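PDB 5EPW: nucleoprotein from Human coronavirus NL63, which packages the positive-strand viral RNA genome into a helical ribonucleocapsid, the part present being its C-terminal domain, through which the protein dimerises. Local coordinates for the interface of chains A and B. Numbering follows the deposited sequence. Chains: chain A/B, Nucleoprotein.

Contact 1: the interface of chains A and B. Residues chain A 64, 71, 112; chain B 74-75, 77-79, 96.
The phenol oxygen of B:Tyr96 sits against carbons of chain A: OH lies 3.3 Å from CE2 of A:Phe112 and 3.5 Å from CA of A:Ile71. By the two-fold symmetry its bonding partner should be the backbone O of A:Leu70. A:Phe112 and B:Tyr96 approach from opposite directions, and the CE2 and CZ rim of the phenylalanine caps the hydroxyl end of the tyrosine. That same rim reaches B:Phe78 within the plane of its ring, CE2 to CE1 at 3.8 Å, an edge contact rather than a stack. A:Ile71 has 62 Å² of its surface hidden by chain B and uses both branches. Its CG1 stands beside the backbone N (chi1 -52°) and the chain runs on extended, which carries CD1 over the first turn of helix 74-79, 3.7 Å from CB of B:Phe78. The other branch, CG2, rests 3.8 Å from CB of B:Gln74 and also meets CD2 of B:Leu77. At the far end A:Phe64 presents CE1 to CE2 of B:Phe79 at 3.9 Å and to the CD2 side of B:Phe78. B:Phe79 is braced from within its own chain, since CD2 of B:Phe78 lies over its ring centre. The patch is a largely aromatic part of the dimer core, seating helix 74-79 of chain B against helices 64-68 and 109-115 and the loop residue A:Ile71, and so joining the two C-terminal domains.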
# COMPACT_ATOMS: atom_id res chain seq x y z
N PHE A 64 -13.94 -7.42 8.53
CA PHE A 64 -12.88 -6.45 8.07
C PHE A 64 -11.70 -6.39 9.02
O PHE A 64 -10.54 -6.37 8.55
CB PHE A 64 -13.40 -5.09 7.64
CG PHE A 64 -12.35 -4.32 6.91
CD1 PHE A 64 -12.08 -4.59 5.57
CD2 PHE A 64 -11.64 -3.33 7.51
CE1 PHE A 64 -11.00 -3.89 4.93
CE2 PHE A 64 -10.59 -2.64 6.90
CZ PHE A 64 -10.30 -2.90 5.57
N ILE A 71 -3.19 -6.52 5.59
CA ILE A 71 -3.05 -5.34 4.68
C ILE A 71 -1.83 -4.53 5.19
O ILE A 71 -1.72 -4.20 6.37
CB ILE A 71 -4.23 -4.47 4.65
CG1 ILE A 71 -5.56 -5.19 4.38
CG2 ILE A 71 -4.05 -3.39 3.57
CD1 ILE A 71 -6.75 -4.33 4.55
N PHE A 112 -8.67 -14.47 4.29
CA PHE A 112 -8.31 -13.55 3.20
C PHE A 112 -8.36 -14.19 1.82
O PHE A 112 -8.88 -13.55 0.87
CB PHE A 112 -6.84 -13.10 3.49
CG PHE A 112 -6.27 -11.94 2.54
CD1 PHE A 112 -5.78 -12.20 1.29
CD2 PHE A 112 -6.36 -10.67 2.98
CE1 PHE A 112 -5.35 -11.17 0.46
CE2 PHE A 112 -5.83 -9.62 2.18
CZ PHE A 112 -5.33 -9.91 0.94
N GLN B 74 -5.34 1.64 4.11
CA GLN B 74 -5.47 0.22 4.01
C GLN B 74 -6.79 -0.26 3.36
O GLN B 74 -6.85 -1.30 2.73
CB GLN B 74 -5.43 -0.38 5.43
CG GLN B 74 -3.99 -0.30 5.98
CD GLN B 74 -3.85 -0.77 7.33
OE1 GLN B 74 -4.34 -1.84 7.67
NE2 GLN B 74 -3.17 0.02 8.17
N ALA B 75 -7.85 0.50 3.55
CA ALA B 75 -9.17 0.10 2.99
C ALA B 75 -9.12 0.38 1.47
O ALA B 75 -9.53 -0.52 0.68
CB ALA B 75 -10.27 0.93 3.65
N LEU B 77 -6.36 0.25 -0.38
CA LEU B 77 -5.53 -0.78 -0.94
C LEU B 77 -6.28 -2.11 -1.02
O LEU B 77 -6.13 -2.83 -2.01
CB LEU B 77 -4.25 -0.99 -0.04
CG LEU B 77 -3.16 -1.83 -0.65
CD1 LEU B 77 -2.47 -1.05 -1.78
CD2 LEU B 77 -2.10 -2.23 0.41
N PHE B 78 -7.05 -2.46 -0.00
CA PHE B 78 -7.81 -3.72 -0.06
C PHE B 78 -8.82 -3.74 -1.21
O PHE B 78 -8.89 -4.71 -1.96
CB PHE B 78 -8.52 -3.95 1.27
CG PHE B 78 -9.18 -5.31 1.41
CD1 PHE B 78 -8.48 -6.42 1.75
CD2 PHE B 78 -10.50 -5.38 1.16
CE1 PHE B 78 -9.12 -7.67 1.84
CE2 PHE B 78 -11.18 -6.57 1.29
CZ PHE B 78 -10.51 -7.70 1.63
N PHE B 79 -9.64 -2.73 -1.26
CA PHE B 79 -10.81 -2.70 -2.15
C PHE B 79 -10.50 -2.18 -3.51
O PHE B 79 -11.36 -2.27 -4.44
CB PHE B 79 -11.95 -1.89 -1.56
CG PHE B 79 -12.63 -2.52 -0.39
CD1 PHE B 79 -13.31 -3.73 -0.53
CD2 PHE B 79 -12.51 -1.96 0.90
CE1 PHE B 79 -13.92 -4.34 0.54
CE2 PHE B 79 -13.18 -2.54 1.98
CZ PHE B 79 -13.91 -3.69 1.78
N TYR B 96 -0.19 -7.22 -3.98
CA TYR B 96 -1.09 -6.12 -4.26
C TYR B 96 -0.49 -5.30 -5.40
O TYR B 96 0.65 -4.83 -5.27
CB TYR B 96 -1.30 -5.21 -3.06
CG TYR B 96 -1.98 -5.79 -1.84
CD1 TYR B 96 -1.27 -6.58 -0.92
CD2 TYR B 96 -3.31 -5.39 -1.55
CE1 TYR B 96 -1.90 -6.98 0.25
CE2 TYR B 96 -3.93 -5.78 -0.35
CZ TYR B 96 -3.22 -6.60 0.47
OH TYR B 96 -3.84 -6.99 1.68

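Contact 2: the interface of chains A and B. Residues chain A 74, 77-78, 96; chain B 70-72, 77.
B:Leu70, B:Ile71 and B:Pro72 form a loop whose last two residues are extended, laid across helix 74-80 and strand 91-103 of chain A. A:Tyr96 spans the gap at one end: its phenol OH donates to the backbone O of B:Leu70 at 2.9 Å, approaching with a C=O...O angle of 125° and tilted 34° from the carbonyl plane. The CE1 side of the same ring touches CD of B:Pro72, while CD2 of A:Leu77 from its own chain covers one ring face toward the rim. This methyl also presses on the proline, 3.5 Å from CG, the two side chains crossing at about a right angle. With CG opposite the backbone N (chi1 -168°), A:Leu77 turns both methyls toward the partner, CD2 onto the proline and CD1 to within 4.0 Å of CD2 of B:Leu77; the twin leucines slide past each other in opposite directions. A:Gln74 lies over the loop with its chain extended beyond CG. Its CB packs 3.6 Å from CG2 of B:Ile71; although its amide NE2 is 2.8 Å from O of B:Ile71, the N-H directions do not suit a hydrogen bond. CD1 of B:Ile71 reaches CB of A:Phe78 at 3.8 Å. The contact pins the loop ahead of one helix onto the helix and strand of its partner, and pairs equivalent leucines in the centre of the dimer.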
# COMPACT_ATOMS: atom_id res chain seq x y z
N GLN A 74 0.90 2.23 5.79
CA GLN A 74 1.39 3.15 4.78
C GLN A 74 2.91 3.13 4.67
O GLN A 74 3.46 3.23 3.57
CB GLN A 74 0.86 4.63 4.93
CG GLN A 74 -0.67 4.75 4.62
CD GLN A 74 -1.27 6.20 4.46
OE1 GLN A 74 -0.71 7.23 4.79
NE2 GLN A 74 -2.34 6.23 3.82
N LEU A 77 3.92 -0.08 2.78
CA LEU A 77 3.61 0.09 1.37
C LEU A 77 4.66 0.97 0.74
O LEU A 77 5.15 0.73 -0.41
CB LEU A 77 2.19 0.69 1.13
CG LEU A 77 1.73 0.62 -0.32
CD1 LEU A 77 1.46 -0.81 -0.72
CD2 LEU A 77 0.48 1.40 -0.41
N PHE A 78 5.01 2.09 1.35
CA PHE A 78 5.95 3.01 0.74
C PHE A 78 7.34 2.46 0.57
O PHE A 78 8.01 2.57 -0.47
CB PHE A 78 6.01 4.32 1.59
CG PHE A 78 6.87 5.43 1.00
CD1 PHE A 78 6.39 6.25 0.03
CD2 PHE A 78 8.12 5.64 1.48
CE1 PHE A 78 7.20 7.27 -0.48
CE2 PHE A 78 8.93 6.67 0.97
CZ PHE A 78 8.42 7.46 -0.02
N TYR A 96 1.98 0.98 -7.35
CA TYR A 96 2.64 0.32 -6.27
C TYR A 96 2.48 -1.21 -6.49
O TYR A 96 1.38 -1.74 -6.58
CB TYR A 96 2.03 0.59 -4.87
CG TYR A 96 2.16 2.00 -4.33
CD1 TYR A 96 1.31 3.05 -4.75
CD2 TYR A 96 3.10 2.28 -3.33
CE1 TYR A 96 1.46 4.31 -4.20
CE2 TYR A 96 3.18 3.54 -2.79
CZ TYR A 96 2.36 4.52 -3.23
OH TYR A 96 2.55 5.73 -2.51
N LEU B 70 0.27 10.88 -0.63
CA LEU B 70 0.20 10.11 -1.89
C LEU B 70 0.36 8.57 -1.67
O LEU B 70 0.63 7.84 -2.59
CB LEU B 70 1.14 10.58 -2.94
CG LEU B 70 0.87 12.00 -3.46
CD1 LEU B 70 1.82 12.34 -4.51
CD2 LEU B 70 -0.61 12.25 -3.87
N ILE B 71 0.05 8.11 -0.43
CA ILE B 71 0.10 6.65 -0.11
C ILE B 71 -1.32 6.27 0.20
O ILE B 71 -1.98 6.85 1.10
CB ILE B 71 1.04 6.34 1.12
CG1 ILE B 71 2.43 6.92 0.97
CG2 ILE B 71 1.00 4.79 1.30
CD1 ILE B 71 3.26 6.80 2.21
N PRO B 72 -1.94 5.22 -0.50
CA PRO B 72 -3.28 4.83 -0.05
C PRO B 72 -3.41 4.29 1.33
O PRO B 72 -2.42 3.64 1.84
CB PRO B 72 -3.66 3.68 -1.01
CG PRO B 72 -2.35 3.23 -1.42
CD PRO B 72 -1.37 4.38 -1.53
N LEU B 77 -6.36 0.25 -0.38
CA LEU B 77 -5.53 -0.78 -0.94
C LEU B 77 -6.28 -2.11 -1.02
O LEU B 77 -6.13 -2.83 -2.01
CB LEU B 77 -4.25 -0.99 -0.04
CG LEU B 77 -3.16 -1.83 -0.65
CD1 LEU B 77 -2.47 -1.05 -1.78
CD2 LEU B 77 -2.10 -2.23 0.41

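Contact 3: the interface of chains A and B. Residues chain A 75-76, 79-80; chain B 25, 40, 43, 47.
The C-terminal end of helix 74-80 of chain A is clasped here by chain B, through 3-10 helix 25-27 and loop residues B:Phe40, B:Arg43 and B:His47. A:Asp80 has 76 Å² of its surface hidden by chain B and meets B:Arg25 in a side-on salt bridge. NH2 donates to the syn lone pair of OD1 at 2.8 Å, nearly straight at 176°, and NE comes to OD2 from the syn side, a little out of plane. Carboxylate and guanidinium are nearly coplanar, 13° apart, and the paired bonds should restrain their relative rotation. An extended chain carries the arginine to the acid, and the backbone O of B:Phe40 lies over one guanidinium face, toward its rim. B:Arg43 instead bends midway and grips one backbone oxygen end-on: NH1 and NH2 both donate to O of A:Phe79 at 2.9 Å, NH1 in the carbonyl plane and NH2 tilted from it. Its positive charge may offset the partial negative charge at the C-terminal helix end. The ring of B:Phe40 turns one face to the helix end, with CA of A:Ala76 (3.7 Å from CZ), CB of A:Phe79 (3.7 Å from CD2) and CG of A:Asp80 (3.9 Å from CD1) toward its rim. B:His47 flanks the acid with CD2, its ring plane 36° from the carboxylate. The helix end of chain A is thus set into chain B and continues into strand 81-88.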
# COMPACT_ATOMS: atom_id res chain seq x y z
N ALA A 75 3.61 3.00 5.79
CA ALA A 75 5.07 2.93 5.78
C ALA A 75 5.66 1.73 5.06
O ALA A 75 6.55 1.80 4.21
CB ALA A 75 5.64 2.97 7.20
N ALA A 76 5.04 0.57 5.33
CA ALA A 76 5.41 -0.65 4.65
C ALA A 76 5.10 -0.56 3.16
O ALA A 76 5.91 -0.97 2.31
CB ALA A 76 4.65 -1.89 5.33
N PHE A 79 7.87 1.87 1.67
CA PHE A 79 9.28 1.44 1.76
C PHE A 79 9.47 0.02 1.24
O PHE A 79 10.61 -0.38 1.04
CB PHE A 79 9.79 1.59 3.18
CG PHE A 79 9.99 3.00 3.64
CD1 PHE A 79 10.99 3.82 2.99
CD2 PHE A 79 9.29 3.56 4.65
CE1 PHE A 79 11.18 5.07 3.43
CE2 PHE A 79 9.53 4.83 5.11
CZ PHE A 79 10.53 5.61 4.47
N ASP A 80 8.44 -0.79 1.05
CA ASP A 80 8.62 -2.15 0.70
C ASP A 80 7.96 -2.54 -0.56
O ASP A 80 7.79 -3.75 -0.88
CB ASP A 80 8.16 -3.05 1.91
CG ASP A 80 9.03 -4.23 2.13
OD1 ASP A 80 10.19 -4.29 1.70
OD2 ASP A 80 8.49 -5.14 2.86
N ARG B 25 6.33 -8.23 8.83
CA ARG B 25 7.04 -7.18 8.05
C ARG B 25 6.07 -6.12 7.45
O ARG B 25 6.42 -4.94 7.34
CB ARG B 25 7.79 -7.89 6.93
CG ARG B 25 8.66 -6.97 6.07
CD ARG B 25 9.62 -7.79 5.25
NE ARG B 25 10.21 -6.98 4.18
CZ ARG B 25 11.42 -7.16 3.65
NH1 ARG B 25 12.17 -8.23 3.95
NH2 ARG B 25 11.84 -6.39 2.64
N PHE B 40 12.86 -3.44 6.83
CA PHE B 40 12.54 -3.92 5.54
C PHE B 40 13.77 -4.51 4.87
O PHE B 40 14.10 -5.67 5.08
CB PHE B 40 11.79 -2.84 4.73
CG PHE B 40 10.60 -2.26 5.45
CD1 PHE B 40 9.54 -3.04 5.79
CD2 PHE B 40 10.52 -0.93 5.79
CE1 PHE B 40 8.41 -2.47 6.44
CE2 PHE B 40 9.41 -0.36 6.48
CZ PHE B 40 8.38 -1.20 6.83
N ARG B 43 17.57 -0.40 -0.12
CA ARG B 43 16.94 0.11 -1.37
C ARG B 43 17.48 -0.66 -2.58
O ARG B 43 18.75 -0.85 -2.69
CB ARG B 43 17.26 1.55 -1.60
CG ARG B 43 16.79 2.50 -0.46
CD ARG B 43 15.26 2.52 -0.23
NE ARG B 43 14.94 1.41 0.60
CZ ARG B 43 13.70 0.86 0.65
NH1 ARG B 43 13.53 -0.26 1.38
NH2 ARG B 43 12.67 1.42 0.04
N HIS B 47 12.49 -2.39 -4.28
CA HIS B 47 12.20 -1.68 -3.03
C HIS B 47 12.80 -0.29 -3.12
O HIS B 47 13.90 -0.04 -2.59
CB HIS B 47 12.76 -2.46 -1.79
CG HIS B 47 12.47 -3.92 -1.80
ND1 HIS B 47 13.19 -4.84 -2.54
CD2 HIS B 47 11.53 -4.62 -1.14
CE1 HIS B 47 12.71 -6.04 -2.32
NE2 HIS B 47 11.68 -5.96 -1.51

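All three contacts centre on the helix beginning at residue 74, that of chain B in contact 1 and that of chain A in contacts 2 and 3. Contact 1 and contact 2 are about 11 Å apart between the centres of their C-alpha atoms and share B:Leu77. Their residues 71, 74, 77, 78 and 96 recur with the chains exchanged, as two-fold symmetry requires. Contact 3 lies about 11 Å from contact 2 and about 17 Å from contact 1; in it arginine bonds are added to the apolar packing at the helix end. Each chain thus both inserts its helix and receives its partner's, consistent with dimerisation of this domain.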